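Local coordinates for protein Rv1364c/MT1410 (Mycobacterium tuberculosis, PDB 3KE6) that probably acts in sigma-factor regulation, joining a manganese-binding PP2C-type, RsbU-like phosphatase domain to an RsbW-like anti-sigma factor kinase domain, at residues A[143-148]-A[204-209]; A[226-231]-A[251-256]; A[267-272]-A[316-321]; A[307-312]-A[338-343]; A[363-368]-A[379-384]. All blocks are in the same frame, centred on the assembly; numbering follows the deposited sequence.

Overall arrangement
Interactions 1 and 2 lie buried in the phosphatase domain, where the successive helices 198-212 and 227-241 cover one mixed sheet; both contacts are mainly apolar, and they touch through Leu231. Interactions 3 and 4 sit side by side at the far end of the kinase-like domain, their centres 9 Å apart. Interaction 3 is a surface pairing of two loops by polar bonds, interaction 4 a partly buried contact of helix end with strand end and following loop, and Arg341 ties them through Asp317 and Ser319. Interaction 5, a partly buried hairpin with backbone bonds and a water, adjoins interaction 4 through Val338 and Ala379. Its strand 376-391 also pairs with strand 36-43, neighbour of strand 249-256 in interaction 2.

Interaction 1. Residues A[143-148]-A[204-209]; sequences PPLLVT and EFADLA
Leu145 sets one methyl, CD1, squarely over a face of the Phe205 ring. The carbon stands 3.7 Å from the centroid of that ring and only 10° off its normal, a CH-pi contact over the middle of the ring. The same methyl is pressed against the helix backbone, with Leu145 CD1 3.6 Å from Ala206 CA, and it meets the next turn at 3.7 Å from Ala209 CB. One carbon thus fills the hollow between an aromatic face and two alanines. Val147 joins in with its CG2, also 3.7 Å from Ala209 CB, so the Ala209 methyl is touched by two branched side chains of the strand.

The Leu145 side chain is fully extended, with chi2 at 176°, which carries CD1 out from strand 145-147 to the helix. Leu145 and Val147, two apart on the strand, face Ala206 and Ala209, three apart on the helix. Strand and helix run in nearly the same direction, 18° apart, with axes 9.2 Å from each other. Further out, Tyr186 meets the Phe205 ring edge-to-face, and Thr235 and Leu239 of helix 227-241 touch it too. Backbone bonds to Leu184 and Ala182 seat the strand in its sheet.

Here helix 198-212 packs on the sheet of the PP2C-like domain, with the Phe205 side chain about 14 Å from a bound manganese ion. Between the two segments the contact is wholly apolar, so its hold depends on shape and burial rather than on directed bonds.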
# COMPACT_ATOMS: atom_id res chain seq x y z
N PRO A 143 -2.80 2.03 -20.18
CA PRO A 143 -3.84 2.34 -19.20
C PRO A 143 -4.11 1.17 -18.27
O PRO A 143 -3.93 0.03 -18.67
CB PRO A 143 -5.08 2.60 -20.08
CG PRO A 143 -4.86 1.74 -21.26
CD PRO A 143 -3.37 1.74 -21.51
N PRO A 144 -4.53 1.46 -17.02
CA PRO A 144 -4.91 0.47 -16.02
C PRO A 144 -5.98 -0.51 -16.44
O PRO A 144 -6.87 -0.16 -17.22
CB PRO A 144 -5.48 1.34 -14.90
CG PRO A 144 -4.73 2.61 -15.02
CD PRO A 144 -4.58 2.82 -16.47
N LEU A 145 -5.88 -1.73 -15.93
CA LEU A 145 -6.94 -2.74 -16.06
C LEU A 145 -7.86 -2.54 -14.87
O LEU A 145 -7.38 -2.31 -13.76
CB LEU A 145 -6.34 -4.16 -16.02
CG LEU A 145 -7.18 -5.32 -16.60
CD1 LEU A 145 -6.41 -6.65 -16.57
CD2 LEU A 145 -8.51 -5.47 -15.86
N LEU A 146 -9.16 -2.62 -15.10
CA LEU A 146 -10.14 -2.64 -14.00
C LEU A 146 -10.78 -4.02 -13.96
O LEU A 146 -11.36 -4.46 -14.94
CB LEU A 146 -11.22 -1.57 -14.21
CG LEU A 146 -12.52 -1.64 -13.40
CD1 LEU A 146 -12.41 -0.87 -12.11
CD2 LEU A 146 -13.68 -1.09 -14.20
N VAL A 147 -10.65 -4.70 -12.84
CA VAL A 147 -11.36 -5.95 -12.59
C VAL A 147 -12.46 -5.63 -11.60
O VAL A 147 -12.17 -5.20 -10.46
CB VAL A 147 -10.45 -7.03 -12.00
CG1 VAL A 147 -11.23 -8.31 -11.78
CG2 VAL A 147 -9.23 -7.25 -12.89
N THR A 148 -13.71 -5.80 -12.02
CA THR A 148 -14.83 -5.46 -11.16
C THR A 148 -15.13 -6.59 -10.19
O THR A 148 -14.53 -7.67 -10.29
CB THR A 148 -16.10 -5.19 -11.95
OG1 THR A 148 -16.50 -6.39 -12.62
CG2 THR A 148 -15.90 -4.04 -12.93
N GLU A 204 -4.88 -11.00 -23.17
CA GLU A 204 -4.63 -12.18 -22.35
C GLU A 204 -4.54 -11.80 -20.89
O GLU A 204 -5.04 -12.50 -20.00
CB GLU A 204 -3.34 -12.88 -22.79
CG GLU A 204 -3.19 -14.28 -22.22
CD GLU A 204 -1.85 -14.93 -22.54
OE1 GLU A 204 -1.32 -14.70 -23.67
OE2 GLU A 204 -1.34 -15.68 -21.66
N PHE A 205 -3.87 -10.68 -20.64
CA PHE A 205 -3.79 -10.09 -19.32
C PHE A 205 -5.21 -9.84 -18.80
O PHE A 205 -5.55 -10.29 -17.71
CB PHE A 205 -2.93 -8.82 -19.41
CG PHE A 205 -2.85 -7.99 -18.15
CD1 PHE A 205 -3.01 -8.56 -16.88
CD2 PHE A 205 -2.59 -6.63 -18.23
CE1 PHE A 205 -2.94 -7.78 -15.73
CE2 PHE A 205 -2.51 -5.84 -17.09
CZ PHE A 205 -2.68 -6.41 -15.84
N ALA A 206 -6.04 -9.16 -19.58
CA ALA A 206 -7.43 -8.89 -19.19
C ALA A 206 -8.23 -10.16 -18.86
O ALA A 206 -8.81 -10.26 -17.79
CB ALA A 206 -8.15 -8.09 -20.28
N ASP A 207 -8.24 -11.12 -19.79
CA ASP A 207 -9.00 -12.37 -19.62
C ASP A 207 -8.56 -13.16 -18.40
O ASP A 207 -9.39 -13.74 -17.71
CB ASP A 207 -8.89 -13.28 -20.86
CG ASP A 207 -9.59 -12.70 -22.09
OD1 ASP A 207 -9.86 -11.48 -22.11
OD2 ASP A 207 -9.86 -13.47 -23.05
N LEU A 208 -7.26 -13.19 -18.16
CA LEU A 208 -6.67 -13.95 -17.05
C LEU A 208 -7.03 -13.32 -15.71
O LEU A 208 -7.41 -14.01 -14.77
CB LEU A 208 -5.15 -14.02 -17.22
CG LEU A 208 -4.33 -14.97 -16.35
CD1 LEU A 208 -4.95 -16.38 -16.29
CD2 LEU A 208 -2.90 -15.03 -16.90
N ALA A 209 -6.91 -12.00 -15.64
CA ALA A 209 -7.36 -11.26 -14.48
C ALA A 209 -8.83 -11.58 -14.19
O ALA A 209 -9.21 -11.76 -13.03
CB ALA A 209 -7.15 -9.76 -14.68

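Interaction 2. Residues A[226-231]-A[251-256]; sequences RPIDRL and LLAMQR
Ile228, Gln255 and Ala253 carry this contact, in which the first turn of helix 227-241 lies on strand 249-256, a helix-on-sheet layer of the PP2C-like alpha/beta fold. The two run roughly antiparallel, 148° apart, their axes 8.2 Å from each other. Ile228 reaches the strand with its longer branch: CG1 is anti to the backbone N (chi1 -162°), and CD1 settles over the chain between two residues on the same side of the strand. There Ile228 CD1 lies 3.5 Å from Ala253 CB and 4.0 Å from Gln255 CB, with the intervening peptide beneath it. The small Ala253 methyl lets the isoleucine come down close to the strand. Gln255, extended from CB outward, reaches across to the helix start, where its amide end lies against Pro227.

Beyond the contact, Ile228 also touches Ala182 and Asp37 on the two flanking strands. The helix start is braced by Arg226, which grips Asp229 side-on with two nitrogens, one to each carboxylate oxygen; Ile228 CG2 lies against one face of that guanidinium group. Arg226 NH1 binds Asp229 OD1 at 3.0 Å, while Arg226 NE and, outside the salt bridge, the Arg226 backbone N both meet Asp229 OD2 from one face of the carboxylate.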
# COMPACT_ATOMS: atom_id res chain seq x y z
N ARG A 226 -5.15 -12.37 0.76
CA ARG A 226 -6.31 -11.54 0.46
C ARG A 226 -6.58 -11.65 -1.03
O ARG A 226 -5.69 -12.01 -1.80
CB ARG A 226 -6.02 -10.08 0.81
CG ARG A 226 -5.57 -9.87 2.25
CD ARG A 226 -5.05 -8.47 2.45
NE ARG A 226 -3.94 -8.19 1.55
CZ ARG A 226 -3.43 -6.99 1.31
NH1 ARG A 226 -2.45 -6.87 0.44
NH2 ARG A 226 -3.90 -5.90 1.92
N PRO A 227 -7.82 -11.39 -1.46
CA PRO A 227 -8.07 -11.57 -2.89
C PRO A 227 -7.14 -10.75 -3.78
O PRO A 227 -6.71 -11.26 -4.80
CB PRO A 227 -9.53 -11.14 -3.03
CG PRO A 227 -10.12 -11.36 -1.67
CD PRO A 227 -9.03 -10.98 -0.73
N ILE A 228 -6.79 -9.52 -3.42
CA ILE A 228 -5.89 -8.74 -4.28
C ILE A 228 -4.49 -9.36 -4.41
O ILE A 228 -3.84 -9.19 -5.43
CB ILE A 228 -5.73 -7.25 -3.83
CG1 ILE A 228 -5.16 -6.39 -4.98
CG2 ILE A 228 -4.83 -7.12 -2.62
CD1 ILE A 228 -6.08 -6.26 -6.21
N ASP A 229 -4.03 -10.05 -3.38
CA ASP A 229 -2.72 -10.70 -3.43
C ASP A 229 -2.69 -11.75 -4.54
O ASP A 229 -1.80 -11.71 -5.38
CB ASP A 229 -2.34 -11.34 -2.10
CG ASP A 229 -2.17 -10.32 -1.01
OD1 ASP A 229 -1.77 -9.19 -1.32
OD2 ASP A 229 -2.42 -10.65 0.16
N ARG A 230 -3.65 -12.68 -4.54
CA ARG A 230 -3.64 -13.72 -5.57
C ARG A 230 -3.98 -13.16 -6.95
O ARG A 230 -3.42 -13.59 -7.94
CB ARG A 230 -4.55 -14.88 -5.19
CG ARG A 230 -6.01 -14.70 -5.47
CD ARG A 230 -6.83 -15.78 -4.77
NE ARG A 230 -8.21 -15.34 -4.60
CZ ARG A 230 -9.18 -15.50 -5.51
NH1 ARG A 230 -10.40 -15.04 -5.24
NH2 ARG A 230 -8.93 -16.09 -6.68
N LEU A 231 -4.88 -12.18 -7.02
CA LEU A 231 -5.13 -11.52 -8.29
C LEU A 231 -3.84 -10.95 -8.86
O LEU A 231 -3.62 -11.01 -10.07
CB LEU A 231 -6.15 -10.38 -8.15
CG LEU A 231 -6.51 -9.65 -9.46
CD1 LEU A 231 -6.84 -10.66 -10.56
CD2 LEU A 231 -7.67 -8.69 -9.25
N LEU A 251 3.81 -4.61 -11.36
CA LEU A 251 2.36 -4.69 -11.26
C LEU A 251 1.94 -4.23 -9.86
O LEU A 251 2.49 -4.68 -8.85
CB LEU A 251 1.89 -6.11 -11.56
CG LEU A 251 0.42 -6.43 -11.34
CD1 LEU A 251 -0.48 -5.53 -12.17
CD2 LEU A 251 0.19 -7.88 -11.66
N LEU A 252 1.02 -3.28 -9.82
CA LEU A 252 0.61 -2.67 -8.56
C LEU A 252 -0.89 -2.69 -8.56
O LEU A 252 -1.51 -2.02 -9.39
CB LEU A 252 1.13 -1.24 -8.46
CG LEU A 252 0.58 -0.45 -7.28
CD1 LEU A 252 1.15 -1.00 -5.94
CD2 LEU A 252 0.90 1.00 -7.49
N ALA A 253 -1.48 -3.47 -7.66
CA ALA A 253 -2.91 -3.74 -7.69
C ALA A 253 -3.53 -3.26 -6.41
O ALA A 253 -2.92 -3.37 -5.34
CB ALA A 253 -3.16 -5.20 -7.86
N MET A 254 -4.73 -2.72 -6.52
CA MET A 254 -5.51 -2.37 -5.35
C MET A 254 -6.98 -2.67 -5.55
O MET A 254 -7.53 -2.40 -6.60
CB MET A 254 -5.25 -0.92 -4.97
CG MET A 254 -6.14 0.09 -5.59
SD MET A 254 -7.61 0.34 -4.58
CE MET A 254 -8.19 1.82 -5.42
N GLN A 255 -7.60 -3.26 -4.54
CA GLN A 255 -9.03 -3.51 -4.57
C GLN A 255 -9.65 -2.66 -3.49
O GLN A 255 -9.14 -2.58 -2.37
CB GLN A 255 -9.34 -4.98 -4.31
CG GLN A 255 -10.80 -5.25 -4.04
CD GLN A 255 -11.12 -6.73 -3.85
OE1 GLN A 255 -11.92 -7.30 -4.58
NE2 GLN A 255 -10.50 -7.34 -2.85
N ARG A 256 -10.77 -2.03 -3.83
CA ARG A 256 -11.53 -1.29 -2.84
C ARG A 256 -12.26 -2.29 -1.95
O ARG A 256 -12.75 -3.31 -2.44
CB ARG A 256 -12.51 -0.34 -3.53
CG ARG A 256 -12.99 0.78 -2.63
CD ARG A 256 -13.92 1.76 -3.33
NE ARG A 256 -14.39 2.77 -2.38
CZ ARG A 256 -15.65 3.17 -2.21
NH1 ARG A 256 -15.90 4.10 -1.29
NH2 ARG A 256 -16.66 2.70 -2.94

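Interaction 3. Residues A[267-272]-A[316-321]; sequences LDATIN and TDVSKG
Val318 O takes the shortest bond of this contact, from Ala269 N at 2.7 Å. The N-H points to a lone pair in the carbonyl plane, with a C=O...N angle of 140°. Val318 O is also the first carbonyl of a type II beta turn, Val318 to Gly321, and receives a weak bond from Gly321 N at 3.4 Å. The turn leads into strand 322-328 of the histidine kinase-like ATPase fold, and its partner is the loop between strand 263-267 and helix 273-288, where Ala269 is the centre of an inverse gamma turn.

The other cross-link comes from a side chain. With CG anti to its carbonyl carbon (chi1 -59°), Asp268 reaches over the turn, and its OD1 accepts Lys320 N at 2.9 Å in a nearly straight bond, on the anti side and tilted 29° out of the carboxylate plane. Lys320 NZ lies farther off, so the aspartate grips the backbone rather than the ammonium group. Val318 also packs on Ala269, with Ala269 CB 3.9 Å from Val318 CB. Arg341 is bonded to Ser319 O and forms a salt bridge with Asp317. Asp317 also forms an Asx turn, its OD1 accepting Ser319 N at 3.0 Å.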
# COMPACT_ATOMS: atom_id res chain seq x y z
N LEU A 267 -12.85 -4.55 29.67
CA LEU A 267 -12.62 -5.79 30.43
C LEU A 267 -12.38 -5.58 31.90
O LEU A 267 -11.99 -4.52 32.33
CB LEU A 267 -11.36 -6.52 29.91
CG LEU A 267 -11.44 -7.12 28.51
CD1 LEU A 267 -10.45 -8.25 28.39
CD2 LEU A 267 -12.91 -7.62 28.24
N ASP A 268 -12.57 -6.65 32.67
CA ASP A 268 -12.24 -6.61 34.06
C ASP A 268 -10.73 -6.71 34.18
O ASP A 268 -10.09 -7.34 33.35
CB ASP A 268 -12.93 -7.76 34.79
CG ASP A 268 -14.44 -7.71 34.66
OD1 ASP A 268 -14.98 -6.66 34.25
OD2 ASP A 268 -15.10 -8.71 34.97
N ALA A 269 -10.15 -6.05 35.19
CA ALA A 269 -8.70 -6.13 35.40
C ALA A 269 -8.42 -7.44 36.12
O ALA A 269 -8.22 -7.49 37.32
CB ALA A 269 -8.18 -4.94 36.16
N THR A 270 -8.43 -8.51 35.33
CA THR A 270 -8.32 -9.88 35.79
C THR A 270 -7.05 -10.47 35.20
O THR A 270 -6.39 -9.88 34.36
CB THR A 270 -9.57 -10.68 35.33
OG1 THR A 270 -10.63 -10.45 36.26
CG2 THR A 270 -9.33 -12.17 35.24
N ILE A 271 -6.70 -11.65 35.66
CA ILE A 271 -5.50 -12.32 35.22
C ILE A 271 -5.58 -12.80 33.77
O ILE A 271 -4.55 -13.00 33.11
CB ILE A 271 -5.14 -13.45 36.23
CG1 ILE A 271 -3.63 -13.70 36.20
CG2 ILE A 271 -6.01 -14.70 35.99
CD1 ILE A 271 -2.80 -12.43 36.58
N ASN A 272 -6.80 -12.91 33.24
CA ASN A 272 -7.06 -13.37 31.88
C ASN A 272 -7.31 -12.27 30.88
O ASN A 272 -7.74 -12.55 29.76
CB ASN A 272 -8.30 -14.25 31.88
CG ASN A 272 -8.13 -15.42 32.81
OD1 ASN A 272 -7.08 -16.07 32.81
ND2 ASN A 272 -9.16 -15.70 33.62
N THR A 316 -9.04 -1.49 43.56
CA THR A 316 -9.57 -2.75 44.09
C THR A 316 -10.96 -3.03 43.52
O THR A 316 -11.63 -4.00 43.91
CB THR A 316 -9.67 -2.75 45.63
OG1 THR A 316 -10.95 -2.24 46.04
CG2 THR A 316 -8.54 -1.93 46.24
N ASP A 317 -11.40 -2.12 42.65
CA ASP A 317 -12.53 -2.36 41.78
C ASP A 317 -11.91 -2.74 40.45
O ASP A 317 -11.29 -1.90 39.79
CB ASP A 317 -13.38 -1.09 41.69
CG ASP A 317 -14.64 -1.26 40.83
OD1 ASP A 317 -14.70 -2.22 40.02
OD2 ASP A 317 -15.56 -0.42 40.97
N VAL A 318 -12.03 -4.01 40.07
CA VAL A 318 -11.45 -4.49 38.81
C VAL A 318 -12.50 -4.55 37.70
O VAL A 318 -12.17 -4.81 36.56
CB VAL A 318 -10.76 -5.87 38.99
CG1 VAL A 318 -9.57 -5.75 39.92
CG2 VAL A 318 -11.74 -6.92 39.50
N SER A 319 -13.75 -4.29 38.05
CA SER A 319 -14.85 -4.42 37.10
C SER A 319 -14.80 -3.35 36.02
O SER A 319 -14.87 -2.18 36.31
CB SER A 319 -16.18 -4.31 37.85
OG SER A 319 -17.24 -4.46 36.94
N LYS A 320 -14.67 -3.78 34.77
CA LYS A 320 -14.56 -2.86 33.61
C LYS A 320 -13.43 -1.84 33.76
O LYS A 320 -13.54 -0.70 33.30
CB LYS A 320 -15.89 -2.12 33.37
CG LYS A 320 -17.10 -3.02 33.29
CD LYS A 320 -17.03 -4.00 32.12
CE LYS A 320 -18.21 -4.98 32.15
NZ LYS A 320 -19.44 -4.38 31.53
N GLY A 321 -12.34 -2.25 34.39
CA GLY A 321 -11.28 -1.35 34.73
C GLY A 321 -10.31 -1.11 33.60
O GLY A 321 -9.42 -0.30 33.74

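Interaction 4. Residues A[307-312]-A[338-343]; sequences ENAVEH and VIDRGQ
Ala309 meets Asp340 where segments that correspond to two motifs of the family's ATP pocket come together: the N box, on helix 292-312, and the G1 box, an Asp-Arg-Gly at the end of strand 333-340. In relatives these boxes contact the nucleotide; none is bound here. The Ala309 methyl lies against the Asp340 carboxylate, with Ala309 CB 3.4 Å from Asp340 OD2 and 3.7 Å from Asp340 CG. Asp340 CG sits between its own backbone N and carbonyl carbon (chi1 71°), which brings the carboxylate alongside the helix. Its other oxygen closes an Asx turn, Asp340 OD1 accepting Gly342 N at 2.8 Å from 35° above the carboxylate plane.

This is the GHKL (Bergerat) fold, with helices layered on one sheet and the pocket between them. Gln343 has the most surface buried by the contact. Its side chain turns back over the helix end, where Gln343 CB lies 3.9 Å from His312 CB, and its amide rests against the helix at Asn308 and Ala309. A weak bond from Gln343 N to Thr377 OG1 ties the same residue to the neighbouring strand. Residues 345-356, which probably include the ATP lid, are not modelled.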
# COMPACT_ATOMS: atom_id res chain seq x y z
N GLU A 307 -1.39 -6.29 30.72
CA GLU A 307 -0.78 -6.99 31.86
C GLU A 307 -0.26 -6.00 32.93
O GLU A 307 -0.47 -6.22 34.13
CB GLU A 307 0.36 -7.92 31.43
CG GLU A 307 -0.03 -9.04 30.48
CD GLU A 307 -0.42 -10.36 31.15
OE1 GLU A 307 -0.95 -10.34 32.29
OE2 GLU A 307 -0.23 -11.43 30.52
N ASN A 308 0.39 -4.93 32.48
CA ASN A 308 0.87 -3.90 33.38
C ASN A 308 -0.28 -3.21 34.12
O ASN A 308 -0.17 -2.89 35.30
CB ASN A 308 1.68 -2.85 32.61
CG ASN A 308 3.06 -3.37 32.15
OD1 ASN A 308 3.63 -4.30 32.73
ND2 ASN A 308 3.61 -2.74 31.11
N ALA A 309 -1.38 -2.99 33.43
CA ALA A 309 -2.55 -2.39 34.03
C ALA A 309 -3.09 -3.28 35.14
O ALA A 309 -3.41 -2.83 36.22
CB ALA A 309 -3.62 -2.17 32.96
N VAL A 310 -3.17 -4.58 34.86
CA VAL A 310 -3.68 -5.53 35.84
C VAL A 310 -2.78 -5.66 37.06
O VAL A 310 -3.25 -5.64 38.19
CB VAL A 310 -3.85 -6.90 35.22
CG1 VAL A 310 -4.06 -7.94 36.30
CG2 VAL A 310 -5.00 -6.86 34.24
N GLU A 311 -1.48 -5.80 36.83
CA GLU A 311 -0.57 -6.11 37.92
C GLU A 311 -0.12 -4.88 38.69
O GLU A 311 0.27 -5.00 39.85
CB GLU A 311 0.64 -6.92 37.40
CG GLU A 311 1.96 -6.16 37.17
CD GLU A 311 3.08 -7.12 36.80
OE1 GLU A 311 2.86 -7.92 35.88
OE2 GLU A 311 4.16 -7.10 37.44
N HIS A 312 -0.19 -3.70 38.07
CA HIS A 312 0.43 -2.51 38.65
C HIS A 312 -0.45 -1.32 39.03
O HIS A 312 0.13 -0.39 39.59
CB HIS A 312 1.49 -1.94 37.67
CG HIS A 312 2.87 -2.49 37.87
ND1 HIS A 312 3.60 -2.28 39.03
CD2 HIS A 312 3.68 -3.19 37.04
CE1 HIS A 312 4.78 -2.86 38.92
NE2 HIS A 312 4.86 -3.41 37.72
N VAL A 338 -4.70 1.87 25.76
CA VAL A 338 -5.07 1.03 26.85
C VAL A 338 -5.22 1.97 28.02
O VAL A 338 -4.24 2.53 28.49
CB VAL A 338 -4.01 -0.02 27.09
CG1 VAL A 338 -4.35 -0.89 28.31
CG2 VAL A 338 -3.85 -0.86 25.83
N ILE A 339 -6.47 2.17 28.46
CA ILE A 339 -6.77 3.10 29.55
C ILE A 339 -7.22 2.29 30.75
O ILE A 339 -8.12 1.45 30.62
CB ILE A 339 -7.89 4.09 29.16
CG1 ILE A 339 -7.47 4.87 27.93
CG2 ILE A 339 -8.20 5.00 30.34
CD1 ILE A 339 -8.47 5.94 27.50
N ASP A 340 -6.61 2.53 31.90
CA ASP A 340 -7.03 1.83 33.12
C ASP A 340 -7.21 2.81 34.28
O ASP A 340 -6.95 3.99 34.13
CB ASP A 340 -6.04 0.70 33.48
CG ASP A 340 -4.67 1.23 33.98
OD1 ASP A 340 -4.58 1.58 35.18
OD2 ASP A 340 -3.69 1.25 33.18
N ARG A 341 -7.66 2.31 35.42
CA ARG A 341 -8.01 3.18 36.55
C ARG A 341 -6.84 3.60 37.46
O ARG A 341 -7.03 4.02 38.60
CB ARG A 341 -9.16 2.58 37.35
CG ARG A 341 -10.46 2.63 36.55
CD ARG A 341 -11.67 2.66 37.43
NE ARG A 341 -11.97 1.34 37.95
CZ ARG A 341 -12.91 0.52 37.48
NH1 ARG A 341 -13.69 0.86 36.46
NH2 ARG A 341 -13.09 -0.66 38.07
N GLY A 342 -5.62 3.53 36.91
CA GLY A 342 -4.44 4.10 37.56
C GLY A 342 -3.58 3.01 38.16
O GLY A 342 -4.10 2.14 38.86
N GLN A 343 -2.28 3.09 37.87
CA GLN A 343 -1.26 2.11 38.33
C GLN A 343 -0.05 2.79 39.04
O GLN A 343 0.37 3.87 38.63
CB GLN A 343 -0.81 1.21 37.14
CG GLN A 343 0.06 1.86 36.10
CD GLN A 343 0.21 1.00 34.85
OE1 GLN A 343 -0.76 0.75 34.12
NE2 GLN A 343 1.44 0.56 34.59

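Interaction 5. Residues A[363-368]-A[379-384]; sequences ALVSEA and ATLTHR
Val365 and His383 cross obliquely where a beta hairpin of the kinase-like domain, strands 367-373 and 376-391, begins. Both valine methyls lie against the histidine side chain, and Val365 CG1 also reaches Leu381 CB at 4.0 Å. His383 CG is anti to its backbone N (chi1 -174°), which carries the ring out beside the incoming chain; there His383 ND1 takes a weak bond from Ser366 N at 3.5 Å. The other ring nitrogen, NE2, is bonded to Asp294 of helix 292-312, so the ring has a partner at each nitrogen, a weak one at ND1.

On the face of the sheet bearing Glu367 and Thr382, these two side chains lie side by side and point the same way, with Glu367 CG 3.8 Å from Thr382 CB. They form an antiparallel hydrogen-bonded pair: Thr382 N to Glu367 O is sound at 2.8 Å, while the return bond from Glu367 N to Thr382 O is weak. The Glu367 carboxylate forms a salt bridge with Arg369. A water joins Thr380 OG1 and Thr382 OG1, and gives a weak bond to Glu367 O. At the start of the pairing, Arg384 N donates to Ser366 OG at 3.2 Å, nearly straight at 170°.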
# COMPACT_ATOMS: atom_id res chain seq x y z
N ALA A 363 10.47 0.35 21.45
CA ALA A 363 11.30 -0.57 20.69
C ALA A 363 10.52 -1.54 19.78
O ALA A 363 11.14 -2.22 18.99
CB ALA A 363 12.19 -1.35 21.63
N LEU A 364 9.18 -1.60 19.89
CA LEU A 364 8.36 -2.57 19.11
C LEU A 364 7.53 -1.94 17.99
O LEU A 364 7.25 -2.56 16.96
CB LEU A 364 7.37 -3.29 20.03
CG LEU A 364 7.97 -4.17 21.13
CD1 LEU A 364 6.90 -4.51 22.17
CD2 LEU A 364 8.60 -5.42 20.53
N VAL A 365 7.12 -0.70 18.21
CA VAL A 365 6.19 -0.03 17.34
C VAL A 365 6.67 1.38 17.03
O VAL A 365 7.50 1.94 17.75
CB VAL A 365 4.84 -0.06 18.01
CG1 VAL A 365 4.06 1.22 17.77
CG2 VAL A 365 4.10 -1.31 17.56
N SER A 366 6.19 1.95 15.94
CA SER A 366 6.68 3.26 15.50
C SER A 366 6.73 4.28 16.64
O SER A 366 7.68 5.05 16.69
CB SER A 366 5.83 3.81 14.33
OG SER A 366 5.73 2.88 13.28
N GLU A 367 5.73 4.29 17.54
CA GLU A 367 5.66 5.28 18.65
C GLU A 367 4.77 4.83 19.80
O GLU A 367 3.69 4.32 19.60
CB GLU A 367 5.11 6.64 18.16
CG GLU A 367 4.95 6.78 16.62
CD GLU A 367 4.55 8.17 16.15
OE1 GLU A 367 4.05 8.99 16.97
OE2 GLU A 367 4.77 8.45 14.93
N ALA A 368 5.22 5.09 21.02
CA ALA A 368 4.47 4.74 22.21
C ALA A 368 4.53 5.87 23.23
O ALA A 368 5.47 6.63 23.25
CB ALA A 368 5.00 3.47 22.81
N ALA A 379 -1.92 4.24 28.10
CA ALA A 379 -0.75 3.81 27.31
C ALA A 379 -1.20 3.80 25.87
O ALA A 379 -2.23 3.25 25.58
CB ALA A 379 -0.30 2.44 27.72
N THR A 380 -0.45 4.45 24.99
CA THR A 380 -0.86 4.53 23.59
C THR A 380 0.22 4.01 22.67
O THR A 380 1.40 3.96 23.04
CB THR A 380 -1.11 5.97 23.17
OG1 THR A 380 0.11 6.71 23.29
CG2 THR A 380 -2.20 6.61 24.04
N LEU A 381 -0.18 3.63 21.47
CA LEU A 381 0.79 3.32 20.43
C LEU A 381 0.33 3.75 19.08
O LEU A 381 -0.85 3.81 18.81
CB LEU A 381 1.13 1.84 20.43
CG LEU A 381 0.08 0.80 20.10
CD1 LEU A 381 -0.33 0.86 18.59
CD2 LEU A 381 0.66 -0.58 20.43
N THR A 382 1.29 4.14 18.25
CA THR A 382 1.03 4.40 16.85
C THR A 382 2.04 3.56 16.08
O THR A 382 3.25 3.71 16.29
CB THR A 382 1.24 5.84 16.50
OG1 THR A 382 0.53 6.66 17.41
CG2 THR A 382 0.75 6.11 15.12
N HIS A 383 1.53 2.68 15.23
CA HIS A 383 2.38 1.81 14.40
C HIS A 383 1.96 1.86 12.93
O HIS A 383 0.81 1.56 12.60
CB HIS A 383 2.25 0.39 14.90
CG HIS A 383 3.17 -0.57 14.23
ND1 HIS A 383 4.47 -0.74 14.63
CD2 HIS A 383 2.98 -1.42 13.20
CE1 HIS A 383 5.04 -1.66 13.87
NE2 HIS A 383 4.16 -2.09 13.00
N ARG A 384 2.89 2.24 12.05
CA ARG A 384 2.64 2.22 10.61
C ARG A 384 2.59 0.79 10.09
O ARG A 384 3.48 0.04 10.37
CB ARG A 384 3.76 2.98 9.89
CG ARG A 384 3.60 3.11 8.36
CD ARG A 384 4.42 4.28 7.78
NE ARG A 384 3.58 5.46 7.53
CZ ARG A 384 3.75 6.67 8.05
NH1 ARG A 384 4.75 6.95 8.86
NH2 ARG A 384 2.90 7.64 7.73
O HOH W 1 1.44 6.82 20.35